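Local coordinates for SGNH-hydrolase family esterase (Altererythrobacter indicus, PDB 7C2A), which hydrolyses ester bonds as an SGNH-family esterase from a marine bacterium, and probably has lysophospholipase activity, at residues V7-D13 and E73-L79; S26-E32 and R43-A47; T54-L58 and N96-I100; L84-P90 and Y126-F130; L101-Q105 and K140-K144. All coordinates share one frame; numbering follows the deposited sequence.

Contact 1 (V7-D13 and E73-L79); sequences VILAFGD and ELAIVEL
The carboxylates of D13 and E78 lie with their planes 70° apart, and D13 N meets E78 OE2 from above the E78 plane, 40° out of it, in a 3.1 Å hydrogen bond. D13 OD1 and E78 OE1 approach to 2.6 Å, while D13 OD1 also accepts from L15 N. The F11 ring is approached obliquely by L79, whose CD1 is 3.8 Å from F11 CE2. A bend at chi2 (-93°) turns the E78 carboxylate along the strand to D13. Were E78 cut back to an alanine, D13 N would probably lose its acceptor and D13 OD1 its close carboxylate neighbour. Between these strands the parallel pairing is regular: L9 N donates to L74 O at 2.9 Å, L9 O accepts from I76 N at 2.8 Å, and F11 repeats the pattern with I76 O and E78 N. At the other end E73 OE1 takes V7 N at 2.9 Å, its OE2 being salt-bridged to R6. I8 CG2 packs on I76 CD1 at 3.8 Å. These are neighbouring inner strands of the SGNH-hydrolase sheet, and G12 and D13 open the Gly-Asp-Ser-Leu signature, ending at L15, whose serine is the nucleophile in this family.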
# COMPACT_ATOMS: atom_id res chain seq x y z
N VAL A 7 -9.64 1.15 -19.06
CA VAL A 7 -8.45 1.69 -18.41
C VAL A 7 -8.68 1.82 -16.92
O VAL A 7 -9.62 2.49 -16.48
CB VAL A 7 -8.05 3.02 -19.05
CG1 VAL A 7 -6.85 3.60 -18.34
CG2 VAL A 7 -7.76 2.81 -20.55
N ILE A 8 -7.81 1.20 -16.13
CA ILE A 8 -7.87 1.26 -14.67
C ILE A 8 -6.54 1.79 -14.16
O ILE A 8 -5.48 1.31 -14.58
CB ILE A 8 -8.16 -0.12 -14.05
CG1 ILE A 8 -9.47 -0.69 -14.59
CG2 ILE A 8 -8.16 -0.04 -12.53
CD1 ILE A 8 -9.76 -2.12 -14.16
N LEU A 9 -6.59 2.78 -13.28
CA LEU A 9 -5.38 3.29 -12.63
C LEU A 9 -5.16 2.56 -11.31
O LEU A 9 -6.03 2.59 -10.44
CB LEU A 9 -5.54 4.78 -12.37
CG LEU A 9 -4.36 5.43 -11.64
CD1 LEU A 9 -3.11 5.39 -12.51
CD2 LEU A 9 -4.67 6.87 -11.23
N ALA A 10 -4.01 1.91 -11.16
CA ALA A 10 -3.62 1.28 -9.90
C ALA A 10 -2.62 2.21 -9.22
O ALA A 10 -1.43 2.22 -9.57
CB ALA A 10 -3.04 -0.11 -10.16
N PHE A 11 -3.10 3.01 -8.27
CA PHE A 11 -2.32 4.08 -7.66
C PHE A 11 -1.95 3.64 -6.25
O PHE A 11 -2.81 3.63 -5.37
CB PHE A 11 -3.16 5.36 -7.64
CG PHE A 11 -2.38 6.60 -7.29
CD1 PHE A 11 -1.52 7.18 -8.20
CD2 PHE A 11 -2.53 7.21 -6.04
CE1 PHE A 11 -0.80 8.34 -7.89
CE2 PHE A 11 -1.82 8.36 -5.72
CZ PHE A 11 -0.96 8.93 -6.63
N GLY A 12 -0.70 3.27 -6.04
CA GLY A 12 -0.31 2.71 -4.76
C GLY A 12 1.17 2.69 -4.52
O GLY A 12 1.92 3.48 -5.09
N ASP A 13 1.58 1.78 -3.65
CA ASP A 13 2.96 1.71 -3.16
C ASP A 13 3.61 0.40 -3.59
O ASP A 13 3.34 -0.09 -4.68
CB ASP A 13 3.03 1.98 -1.65
CG ASP A 13 2.14 1.06 -0.84
OD1 ASP A 13 1.91 -0.09 -1.28
OD2 ASP A 13 1.69 1.46 0.26
N GLU A 73 -10.94 4.89 -16.12
CA GLU A 73 -12.35 4.63 -15.90
C GLU A 73 -12.63 4.14 -14.48
O GLU A 73 -13.79 4.10 -14.06
CB GLU A 73 -12.85 3.63 -16.95
CG GLU A 73 -12.63 4.15 -18.38
CD GLU A 73 -12.88 3.10 -19.45
OE1 GLU A 73 -11.90 2.62 -20.06
OE2 GLU A 73 -14.07 2.78 -19.69
N LEU A 74 -11.58 3.84 -13.72
CA LEU A 74 -11.65 3.48 -12.32
C LEU A 74 -10.25 3.74 -11.79
O LEU A 74 -9.27 3.45 -12.47
CB LEU A 74 -11.98 1.99 -12.14
CG LEU A 74 -11.83 1.40 -10.74
CD1 LEU A 74 -12.84 2.00 -9.79
CD2 LEU A 74 -11.99 -0.11 -10.77
N ALA A 75 -10.17 4.28 -10.58
CA ALA A 75 -8.90 4.46 -9.88
C ALA A 75 -8.94 3.62 -8.61
O ALA A 75 -9.85 3.78 -7.78
CB ALA A 75 -8.66 5.92 -9.51
N ILE A 76 -7.95 2.75 -8.45
CA ILE A 76 -7.78 1.96 -7.24
C ILE A 76 -6.69 2.62 -6.43
O ILE A 76 -5.56 2.75 -6.91
CB ILE A 76 -7.41 0.50 -7.57
CG1 ILE A 76 -8.39 -0.12 -8.58
CG2 ILE A 76 -7.32 -0.30 -6.28
CD1 ILE A 76 -7.99 -1.52 -9.07
N VAL A 77 -7.00 3.03 -5.20
CA VAL A 77 -6.07 3.80 -4.38
C VAL A 77 -5.64 2.93 -3.20
O VAL A 77 -6.49 2.49 -2.41
CB VAL A 77 -6.68 5.12 -3.91
CG1 VAL A 77 -5.73 5.85 -2.97
CG2 VAL A 77 -7.05 6.00 -5.09
N GLU A 78 -4.33 2.72 -3.08
CA GLU A 78 -3.76 1.79 -2.10
C GLU A 78 -2.55 2.48 -1.47
O GLU A 78 -1.43 2.32 -1.93
CB GLU A 78 -3.36 0.50 -2.82
CG GLU A 78 -2.69 -0.54 -1.97
CD GLU A 78 -1.17 -0.45 -1.99
OE1 GLU A 78 -0.58 -0.55 -0.89
OE2 GLU A 78 -0.56 -0.32 -3.08
N LEU A 79 -2.79 3.25 -0.41
CA LEU A 79 -1.72 4.01 0.22
C LEU A 79 -1.99 4.11 1.71
O LEU A 79 -3.14 4.06 2.16
CB LEU A 79 -1.60 5.43 -0.34
CG LEU A 79 -1.05 5.52 -1.76
CD1 LEU A 79 -1.18 6.96 -2.25
CD2 LEU A 79 0.39 5.08 -1.81

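Contact 2 (S26-E32 and R43-A47); sequences SYPAKLE and RIINA
Helix 27-32 runs antiparallel to strand 43-47, at 177° between their directions, with the short axes 8.2 Å apart at closest approach. E32, its CG anti to the backbone N (chi1 -176°) and its chain extended beyond, delivers OE1 to I44 N at 2.9 Å, with an N-H...O angle of 176°; the donor stands above the carboxylate plane. A water that donates to I44 O at 2.8 Å also makes a weak 3.4 Å bond to E32 OE1. With an alanine in place of E32, the I44 amide is likely to go without this acceptor, and the water without its weak bond at that oxygen. I44 is also the apolar centre. Its CD1 points into the helix, 3.6 Å from P28 O and 3.7 Å from L31 CG, the leucine crossing it at about a right angle, while its CG2 rests 3.9 Å from P28 CB. The P28 ring lies obliquely against the N46 amide, with P28 CG 3.6 Å from N46 ND2; that amide is held by G48 N at OD1 and by F16 O at ND2. Strand 43-47 belongs to an outermost strand of the sheet, hydrogen-bonded to strand 6-12; I44 also touches A10 there, and I45, on the other face, packs on V7 and L9. Helix 27-35 is thus the helix of a beta-alpha-beta unit joining these two strands.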
# COMPACT_ATOMS: atom_id res chain seq x y z
N SER A 26 3.27 -8.68 -10.41
CA SER A 26 2.68 -7.71 -9.49
C SER A 26 1.17 -7.84 -9.47
O SER A 26 0.54 -8.37 -10.39
CB SER A 26 3.04 -6.28 -9.91
OG SER A 26 2.34 -5.89 -11.08
N TYR A 27 0.58 -7.33 -8.39
CA TYR A 27 -0.87 -7.32 -8.25
C TYR A 27 -1.59 -6.68 -9.43
O TYR A 27 -2.55 -7.29 -9.94
CB TYR A 27 -1.27 -6.74 -6.88
CG TYR A 27 -2.76 -6.57 -6.73
CD1 TYR A 27 -3.39 -5.40 -7.11
CD2 TYR A 27 -3.53 -7.59 -6.21
CE1 TYR A 27 -4.74 -5.25 -6.99
CE2 TYR A 27 -4.89 -7.45 -6.08
CZ TYR A 27 -5.50 -6.28 -6.47
OH TYR A 27 -6.85 -6.08 -6.37
N PRO A 28 -1.20 -5.49 -9.93
CA PRO A 28 -1.92 -4.94 -11.09
C PRO A 28 -1.85 -5.82 -12.32
O PRO A 28 -2.86 -5.98 -13.02
CB PRO A 28 -1.27 -3.56 -11.27
CG PRO A 28 -0.77 -3.21 -9.89
CD PRO A 28 -0.25 -4.52 -9.37
N ALA A 29 -0.68 -6.42 -12.58
CA ALA A 29 -0.55 -7.29 -13.75
C ALA A 29 -1.41 -8.54 -13.62
O ALA A 29 -2.08 -8.95 -14.58
CB ALA A 29 0.92 -7.67 -13.96
N LYS A 30 -1.41 -9.17 -12.45
CA LYS A 30 -2.20 -10.37 -12.28
C LYS A 30 -3.68 -10.05 -12.21
O LYS A 30 -4.51 -10.85 -12.66
CB LYS A 30 -1.73 -11.14 -11.04
CG LYS A 30 -0.38 -11.83 -11.24
CD LYS A 30 -0.48 -12.96 -12.27
CE LYS A 30 0.84 -13.69 -12.48
NZ LYS A 30 1.25 -14.54 -11.33
N LEU A 31 -4.04 -8.89 -11.65
CA LEU A 31 -5.43 -8.47 -11.65
C LEU A 31 -5.94 -8.26 -13.07
O LEU A 31 -7.06 -8.65 -13.40
CB LEU A 31 -5.58 -7.18 -10.84
CG LEU A 31 -6.93 -6.49 -10.83
CD1 LEU A 31 -7.98 -7.38 -10.19
CD2 LEU A 31 -6.81 -5.17 -10.09
N GLU A 32 -5.13 -7.65 -13.93
CA GLU A 32 -5.52 -7.46 -15.31
C GLU A 32 -5.90 -8.78 -15.97
O GLU A 32 -6.94 -8.89 -16.63
CB GLU A 32 -4.38 -6.78 -16.07
CG GLU A 32 -4.74 -6.44 -17.50
CD GLU A 32 -3.64 -5.67 -18.21
OE1 GLU A 32 -3.22 -4.59 -17.74
OE2 GLU A 32 -3.18 -6.16 -19.26
N ARG A 43 -6.76 -2.57 -19.29
CA ARG A 43 -5.37 -2.15 -19.31
C ARG A 43 -5.17 -1.45 -17.98
O ARG A 43 -5.76 -0.39 -17.74
CB ARG A 43 -5.10 -1.18 -20.45
CG ARG A 43 -3.68 -0.65 -20.44
CD ARG A 43 -3.31 0.11 -21.71
NE ARG A 43 -3.92 1.44 -21.83
CZ ARG A 43 -3.50 2.52 -21.18
NH1 ARG A 43 -2.49 2.46 -20.33
NH2 ARG A 43 -4.10 3.69 -21.40
N ILE A 44 -4.41 -2.07 -17.09
CA ILE A 44 -4.21 -1.51 -15.76
C ILE A 44 -2.89 -0.76 -15.75
O ILE A 44 -1.82 -1.36 -15.94
CB ILE A 44 -4.30 -2.58 -14.67
CG1 ILE A 44 -5.64 -3.31 -14.78
CG2 ILE A 44 -4.16 -1.91 -13.30
CD1 ILE A 44 -5.97 -4.21 -13.61
N ILE A 45 -2.98 0.54 -15.52
CA ILE A 45 -1.82 1.41 -15.37
C ILE A 45 -1.21 1.12 -14.01
O ILE A 45 -1.84 1.35 -12.98
CB ILE A 45 -2.23 2.88 -15.43
CG1 ILE A 45 -3.03 3.22 -16.68
CG2 ILE A 45 -1.01 3.79 -15.30
CD1 ILE A 45 -3.94 4.40 -16.44
N ASN A 46 0.02 0.63 -14.00
CA ASN A 46 0.69 0.38 -12.73
C ASN A 46 1.37 1.66 -12.29
O ASN A 46 2.48 1.98 -12.72
CB ASN A 46 1.67 -0.79 -12.82
CG ASN A 46 2.13 -1.24 -11.46
OD1 ASN A 46 2.16 -0.43 -10.52
ND2 ASN A 46 2.48 -2.51 -11.33
N ALA A 47 0.68 2.42 -11.44
CA ALA A 47 1.23 3.61 -10.81
C ALA A 47 1.61 3.33 -9.36
O ALA A 47 1.47 4.19 -8.50
CB ALA A 47 0.27 4.79 -10.92
O HOH W 1 -0.81 -2.21 -18.38

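Contact 3 (T54-L58 and N96-I100); sequences TAAGL and NLSGI
L58 lays its CD1 methyl against the backbone of the facing helix, 3.6 Å from G99 C. The glycine is what permits this approach: a CB built on G99 would fall 2.8 Å from L58 CD1, a clash. Conversely, I100 extends CD1 to 3.6 Å from L58 N, close also to G57 C; a CB on G57 would sit a tight 3.3 Å from I100 CD1. Two glycines, one on each helix, therefore take the ends of the two large side chains, and the axes of the short segments come to 8.5 Å with a crossing angle of 25°. Towards the N-terminal ends the contact turns polar. T54 divides its two branches: OG1, placed between the backbone N and the carbonyl carbon (chi1 63°), faces N96, while CG2 turns to L97, 3.7 Å from L97 CG. N96 ND2 donates to T54 OG1 at 3.0 Å with an N-H...O angle of 160°, the hydroxyl oxygen lying in the amide plane. T54 OG1 is also hydrogen-bonded to D83 OD2, so two partners grip this buried atom, and the A55 CB methyl lies over the amide face, 3.5 Å from N96 ND2. The arrangement is the close, nearly parallel packing of neighbouring helices, 54-66 and 90-106, which together cover the F11 and V77 face of the central sheet in the alpha/beta/alpha sandwich of SGNH hydrolases.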
# COMPACT_ATOMS: atom_id res chain seq x y z
N THR A 54 1.29 8.52 1.90
CA THR A 54 0.13 9.28 1.43
C THR A 54 0.53 10.66 0.93
O THR A 54 -0.03 11.15 -0.06
CB THR A 54 -0.95 9.37 2.52
OG1 THR A 54 -0.44 10.10 3.66
CG2 THR A 54 -1.45 7.98 2.94
N ALA A 55 1.49 11.31 1.59
CA ALA A 55 1.93 12.62 1.11
C ALA A 55 2.60 12.52 -0.26
O ALA A 55 2.37 13.36 -1.13
CB ALA A 55 2.88 13.28 2.10
N ALA A 56 3.42 11.49 -0.46
CA ALA A 56 4.04 11.30 -1.77
C ALA A 56 2.98 11.06 -2.84
O ALA A 56 3.08 11.58 -3.96
CB ALA A 56 5.06 10.16 -1.73
N GLY A 57 1.96 10.27 -2.52
CA GLY A 57 0.89 10.05 -3.48
C GLY A 57 0.15 11.33 -3.81
O GLY A 57 -0.14 11.61 -4.97
N LEU A 58 -0.15 12.13 -2.79
CA LEU A 58 -0.80 13.41 -3.03
C LEU A 58 0.06 14.32 -3.91
O LEU A 58 -0.46 15.04 -4.76
CB LEU A 58 -1.13 14.08 -1.69
CG LEU A 58 -1.77 15.46 -1.74
CD1 LEU A 58 -3.09 15.43 -2.49
CD2 LEU A 58 -1.97 15.97 -0.32
N ASN A 96 -4.11 13.56 3.75
CA ASN A 96 -3.44 13.39 2.47
C ASN A 96 -4.26 12.53 1.52
O ASN A 96 -4.43 12.87 0.34
CB ASN A 96 -2.06 12.77 2.68
CG ASN A 96 -1.11 13.67 3.43
OD1 ASN A 96 -1.28 14.90 3.45
ND2 ASN A 96 -0.08 13.08 4.02
N LEU A 97 -4.81 11.42 2.03
CA LEU A 97 -5.68 10.59 1.20
C LEU A 97 -6.91 11.36 0.75
O LEU A 97 -7.37 11.19 -0.38
CB LEU A 97 -6.08 9.34 1.97
CG LEU A 97 -5.04 8.22 1.96
CD1 LEU A 97 -5.27 7.24 3.10
CD2 LEU A 97 -5.04 7.48 0.63
N SER A 98 -7.44 12.24 1.62
CA SER A 98 -8.58 13.06 1.23
C SER A 98 -8.25 13.91 0.01
O SER A 98 -9.07 14.06 -0.90
CB SER A 98 -9.01 13.96 2.39
OG SER A 98 -9.55 13.22 3.46
N GLY A 99 -7.04 14.48 -0.03
CA GLY A 99 -6.65 15.28 -1.18
C GLY A 99 -6.55 14.45 -2.45
O GLY A 99 -6.90 14.93 -3.53
N ILE A 100 -6.07 13.21 -2.34
CA ILE A 100 -6.03 12.32 -3.51
C ILE A 100 -7.44 12.03 -4.01
O ILE A 100 -7.72 12.12 -5.21
CB ILE A 100 -5.28 11.02 -3.17
CG1 ILE A 100 -3.82 11.32 -2.82
CG2 ILE A 100 -5.38 10.03 -4.33
CD1 ILE A 100 -3.12 10.17 -2.14

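Contact 4 (L84-P90 and Y126-F130); sequences LLRGLSP and YQREF
Y126 sends its hydroxyl to the short linker between two helices and donates to the main-chain L88 O at 2.7 Å, the phenol approaching in the carbonyl plane with a C=O...O angle of 149°. A Schellman motif closes helix 81-85 at G87, which has positive phi and whose N bonds back to L84 O, and S89 is the N-cap of helix 90-106, its OG accepting from E92 N. L88 O lies between the two caps, so the bond ties the linker to helix 124-131 of the SGNH fold. Y126 gets there because its CG is anti to the backbone N (chi1 -178°), which swings the ring out from its own helix. P90 then covers one face of that ring: CG is 3.9 Å from the ring centroid, 18° off the normal and displaced toward the rim, a CH-pi contact. The edge meets L84, whose CD2 lies in the ring plane 3.5 Å from Y126 CE1. L84 also sits over one face of the F130 ring, although the separations there are shorter than carbons allow and are doubtful. P90, in the first turn of helix 90-106, packs against helix 124-131: its CB touches F130 CA at 3.8 Å, and the extended E129 chain crosses it at about a right angle. The closest approach of that carboxylate to the proline is made by its carbon, E129 CD, 3.8 Å from P90 CB.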
# COMPACT_ATOMS: atom_id res chain seq x y z
N LEU A 84 2.24 4.14 8.16
CA LEU A 84 2.32 3.22 9.33
C LEU A 84 3.78 2.88 9.61
O LEU A 84 4.21 2.97 10.77
CB LEU A 84 1.60 1.92 8.98
CG LEU A 84 0.09 1.99 8.84
CD1 LEU A 84 -0.46 0.73 8.18
CD2 LEU A 84 -0.55 2.21 10.20
N LEU A 85 4.52 2.47 8.58
CA LEU A 85 5.94 2.03 8.75
C LEU A 85 6.80 3.15 9.32
O LEU A 85 7.80 2.84 9.98
CB LEU A 85 6.46 1.53 7.40
CG LEU A 85 6.04 0.10 7.06
CD1 LEU A 85 4.68 -0.24 7.65
CD2 LEU A 85 6.05 -0.15 5.56
N ARG A 86 6.47 4.41 9.02
CA ARG A 86 7.19 5.54 9.57
C ARG A 86 6.60 6.03 10.90
O ARG A 86 7.11 7.00 11.46
CB ARG A 86 7.24 6.69 8.56
CG ARG A 86 8.10 6.42 7.32
CD ARG A 86 7.94 7.55 6.31
NE ARG A 86 8.74 7.35 5.11
CZ ARG A 86 9.99 7.79 4.98
NH1 ARG A 86 10.66 7.56 3.85
NH2 ARG A 86 10.58 8.45 5.97
N GLY A 87 5.55 5.38 11.40
CA GLY A 87 4.88 5.82 12.62
C GLY A 87 4.19 7.16 12.53
O GLY A 87 3.97 7.82 13.56
N LEU A 88 3.81 7.59 11.33
CA LEU A 88 3.32 8.94 11.11
C LEU A 88 1.87 9.08 11.55
O LEU A 88 1.12 8.10 11.66
CB LEU A 88 3.42 9.30 9.63
CG LEU A 88 4.84 9.34 9.07
CD1 LEU A 88 4.79 9.70 7.58
CD2 LEU A 88 5.72 10.32 9.84
N SER A 89 1.47 10.32 11.75
CA SER A 89 0.13 10.67 12.21
C SER A 89 -0.94 10.01 11.34
O SER A 89 -0.96 10.24 10.12
CB SER A 89 -0.02 12.19 12.11
OG SER A 89 -1.38 12.55 12.19
N PRO A 90 -1.86 9.24 11.92
CA PRO A 90 -2.99 8.75 11.12
C PRO A 90 -3.88 9.87 10.62
O PRO A 90 -4.44 9.77 9.52
CB PRO A 90 -3.74 7.84 12.09
CG PRO A 90 -2.73 7.43 13.09
CD PRO A 90 -1.83 8.62 13.26
N TYR A 126 -3.08 3.88 18.47
CA TYR A 126 -2.68 4.22 17.09
C TYR A 126 -3.41 3.30 16.09
O TYR A 126 -3.93 3.79 15.09
CB TYR A 126 -1.17 4.05 16.93
CG TYR A 126 -0.64 4.43 15.58
CD1 TYR A 126 -0.81 3.59 14.49
CD2 TYR A 126 0.04 5.62 15.39
CE1 TYR A 126 -0.33 3.94 13.23
CE2 TYR A 126 0.53 5.98 14.15
CZ TYR A 126 0.35 5.13 13.07
OH TYR A 126 0.83 5.45 11.83
N GLN A 127 -3.43 2.00 16.38
CA GLN A 127 -4.03 1.02 15.44
C GLN A 127 -5.51 1.35 15.19
O GLN A 127 -5.92 1.36 14.04
CB GLN A 127 -3.81 -0.40 15.95
CG GLN A 127 -4.71 -1.43 15.28
CD GLN A 127 -5.98 -1.61 16.06
OE1 GLN A 127 -5.98 -1.66 17.28
NE2 GLN A 127 -7.09 -1.71 15.35
N ARG A 128 -6.28 1.62 16.24
CA ARG A 128 -7.72 1.92 16.02
C ARG A 128 -7.85 3.19 15.18
O ARG A 128 -8.69 3.23 14.28
CB ARG A 128 -8.43 2.10 17.36
CG ARG A 128 -8.72 0.80 18.10
CD ARG A 128 -9.48 1.10 19.38
NE ARG A 128 -8.69 1.90 20.31
CZ ARG A 128 -8.35 1.50 21.52
NH1 ARG A 128 -8.72 0.31 21.95
NH2 ARG A 128 -7.64 2.30 22.30
N GLU A 129 -7.05 4.21 15.49
CA GLU A 129 -7.14 5.49 14.75
C GLU A 129 -6.76 5.28 13.28
O GLU A 129 -7.49 5.74 12.41
CB GLU A 129 -6.22 6.54 15.39
CG GLU A 129 -6.49 7.94 14.86
CD GLU A 129 -5.50 9.02 15.26
OE1 GLU A 129 -4.66 8.77 16.14
OE2 GLU A 129 -5.57 10.10 14.68
N PHE A 130 -5.68 4.55 13.04
CA PHE A 130 -5.24 4.34 11.64
C PHE A 130 -6.27 3.51 10.87
O PHE A 130 -6.66 3.90 9.76
CB PHE A 130 -3.89 3.63 11.63
CG PHE A 130 -3.43 3.30 10.24
CD1 PHE A 130 -2.75 4.24 9.49
CD2 PHE A 130 -3.71 2.07 9.66
CE1 PHE A 130 -2.33 3.95 8.20
CE2 PHE A 130 -3.30 1.78 8.38
CZ PHE A 130 -2.60 2.72 7.65

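Contact 5 (L101-Q105 and K140-K144); sequences LEELQ and KYDAK
At the Schellman motif that ends helix 133-140, where D142 is the C-prime residue at positive phi, Y141 packs against 101-105 of helix 90-106. Y141 CG stands beside the backbone N (chi1 -66°), and the ring is clasped between L101 and its own neighbour K140. On one face L101 CB is 4.2 Å from the Y141 ring centroid, 23° off the normal, a CH-pi contact, while L101 CD1 lies 3.8 Å from Y141 CD2. K140 CG covers the opposite face. Two side chains of the helix meet the ring edge in its plane: E102 OE2, which accepts from Y141 OH at 2.7 Å, the hydroxyl standing 43° out of the carboxylate plane, and Q105 OE1, 3.6 Å from Y141 CD1. The other end of the Q105 amide, NE2, donates at 2.8 Å to a water that in turn donates to K140 O at 2.9 Å and to D142 OD2 at 3.0 Å. With K140 NZ 4.9 Å from E102 OE2, the lysine charge probably steadies the carboxylate that receives the phenol, and the apolar ring faces stay enclosed while the polar ends are bonded at the outer edge.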
# COMPACT_ATOMS: atom_id res chain seq x y z
N LEU A 101 -8.34 11.67 -3.10
CA LEU A 101 -9.68 11.30 -3.51
C LEU A 101 -10.44 12.51 -4.04
O LEU A 101 -11.25 12.38 -4.96
CB LEU A 101 -10.44 10.65 -2.36
CG LEU A 101 -9.78 9.41 -1.74
CD1 LEU A 101 -10.79 8.69 -0.86
CD2 LEU A 101 -9.23 8.47 -2.81
N GLU A 102 -10.16 13.70 -3.50
CA GLU A 102 -10.80 14.91 -3.99
C GLU A 102 -10.41 15.20 -5.42
O GLU A 102 -11.24 15.64 -6.22
CB GLU A 102 -10.46 16.08 -3.07
CG GLU A 102 -11.40 16.17 -1.89
CD GLU A 102 -10.98 17.18 -0.84
OE1 GLU A 102 -10.02 17.94 -1.07
OE2 GLU A 102 -11.64 17.19 0.23
N GLU A 103 -9.14 14.99 -5.77
CA GLU A 103 -8.71 15.18 -7.15
C GLU A 103 -9.40 14.18 -8.08
O GLU A 103 -9.87 14.56 -9.16
CB GLU A 103 -7.19 15.07 -7.23
CG GLU A 103 -6.64 15.22 -8.63
CD GLU A 103 -6.89 16.59 -9.25
OE1 GLU A 103 -7.21 17.54 -8.52
OE2 GLU A 103 -6.77 16.71 -10.49
N LEU A 104 -9.47 12.91 -7.69
CA LEU A 104 -10.17 11.92 -8.51
C LEU A 104 -11.64 12.28 -8.66
O LEU A 104 -12.20 12.19 -9.76
CB LEU A 104 -10.01 10.53 -7.89
CG LEU A 104 -8.58 9.99 -7.96
CD1 LEU A 104 -8.38 8.83 -6.98
CD2 LEU A 104 -8.22 9.56 -9.37
N GLN A 105 -12.27 12.71 -7.57
CA GLN A 105 -13.68 13.09 -7.62
C GLN A 105 -13.90 14.30 -8.51
O GLN A 105 -14.90 14.37 -9.25
CB GLN A 105 -14.17 13.37 -6.20
CG GLN A 105 -15.67 13.30 -6.02
CD GLN A 105 -16.06 13.38 -4.56
OE1 GLN A 105 -15.63 14.29 -3.85
NE2 GLN A 105 -16.85 12.42 -4.10
N LYS A 140 -17.05 9.32 2.96
CA LYS A 140 -17.03 10.74 2.64
C LYS A 140 -16.95 10.97 1.15
O LYS A 140 -17.60 11.89 0.62
CB LYS A 140 -15.85 11.40 3.35
CG LYS A 140 -15.77 12.89 3.10
CD LYS A 140 -14.71 13.55 3.96
CE LYS A 140 -14.53 15.02 3.60
NZ LYS A 140 -13.59 15.70 4.52
N TYR A 141 -16.17 10.16 0.44
CA TYR A 141 -15.91 10.38 -0.98
C TYR A 141 -16.68 9.43 -1.88
O TYR A 141 -16.37 9.34 -3.07
CB TYR A 141 -14.41 10.36 -1.25
CG TYR A 141 -13.74 11.53 -0.57
CD1 TYR A 141 -13.86 12.81 -1.10
CD2 TYR A 141 -13.06 11.38 0.62
CE1 TYR A 141 -13.30 13.89 -0.47
CE2 TYR A 141 -12.49 12.46 1.26
CZ TYR A 141 -12.60 13.72 0.71
OH TYR A 141 -12.03 14.80 1.35
N ASP A 142 -17.70 8.75 -1.35
CA ASP A 142 -18.53 7.83 -2.12
C ASP A 142 -17.68 6.84 -2.91
O ASP A 142 -17.88 6.62 -4.11
CB ASP A 142 -19.51 8.58 -3.03
CG ASP A 142 -20.44 9.49 -2.25
OD1 ASP A 142 -21.04 9.03 -1.25
OD2 ASP A 142 -20.58 10.67 -2.64
N ALA A 143 -16.70 6.26 -2.23
CA ALA A 143 -15.80 5.30 -2.83
C ALA A 143 -16.17 3.90 -2.35
O ALA A 143 -16.59 3.72 -1.21
CB ALA A 143 -14.36 5.60 -2.44
N LYS A 144 -16.01 2.93 -3.23
CA LYS A 144 -16.10 1.55 -2.77
C LYS A 144 -14.86 1.21 -1.97
O LYS A 144 -13.79 1.79 -2.16
CB LYS A 144 -16.28 0.62 -3.96
CG LYS A 144 -17.66 0.77 -4.60
CD LYS A 144 -17.82 -0.05 -5.86
CE LYS A 144 -19.28 -0.11 -6.29
NZ LYS A 144 -19.68 1.05 -7.14
O HOH W 2 -18.58 12.82 -1.94

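The contacts follow one alpha/beta/alpha fold outward from its five-stranded parallel sheet. Contact 1 pairs strands 6-12 and 74-78, and contact 2, nested inside the chain loop it closes, adds strand 42-48 with its helix; their centres are 9 Å apart and joined by backbone bonds such as I8 O to I45 N. Contacts 3 and 5 share helix 90-106, with centres 12 Å apart; contact 3 touches contact 1 through G57, L97 and I100, contact 5 through L101 and L104. Contact 4 lies across the chain's centre from contacts 1 and 2, its centre about 27 Å from that of contact 2. Along the chain contacts 3 and 4 interleave, while contact 5 follows contact 3. Helix 90-106 thus connects the sheet core with the outer helices.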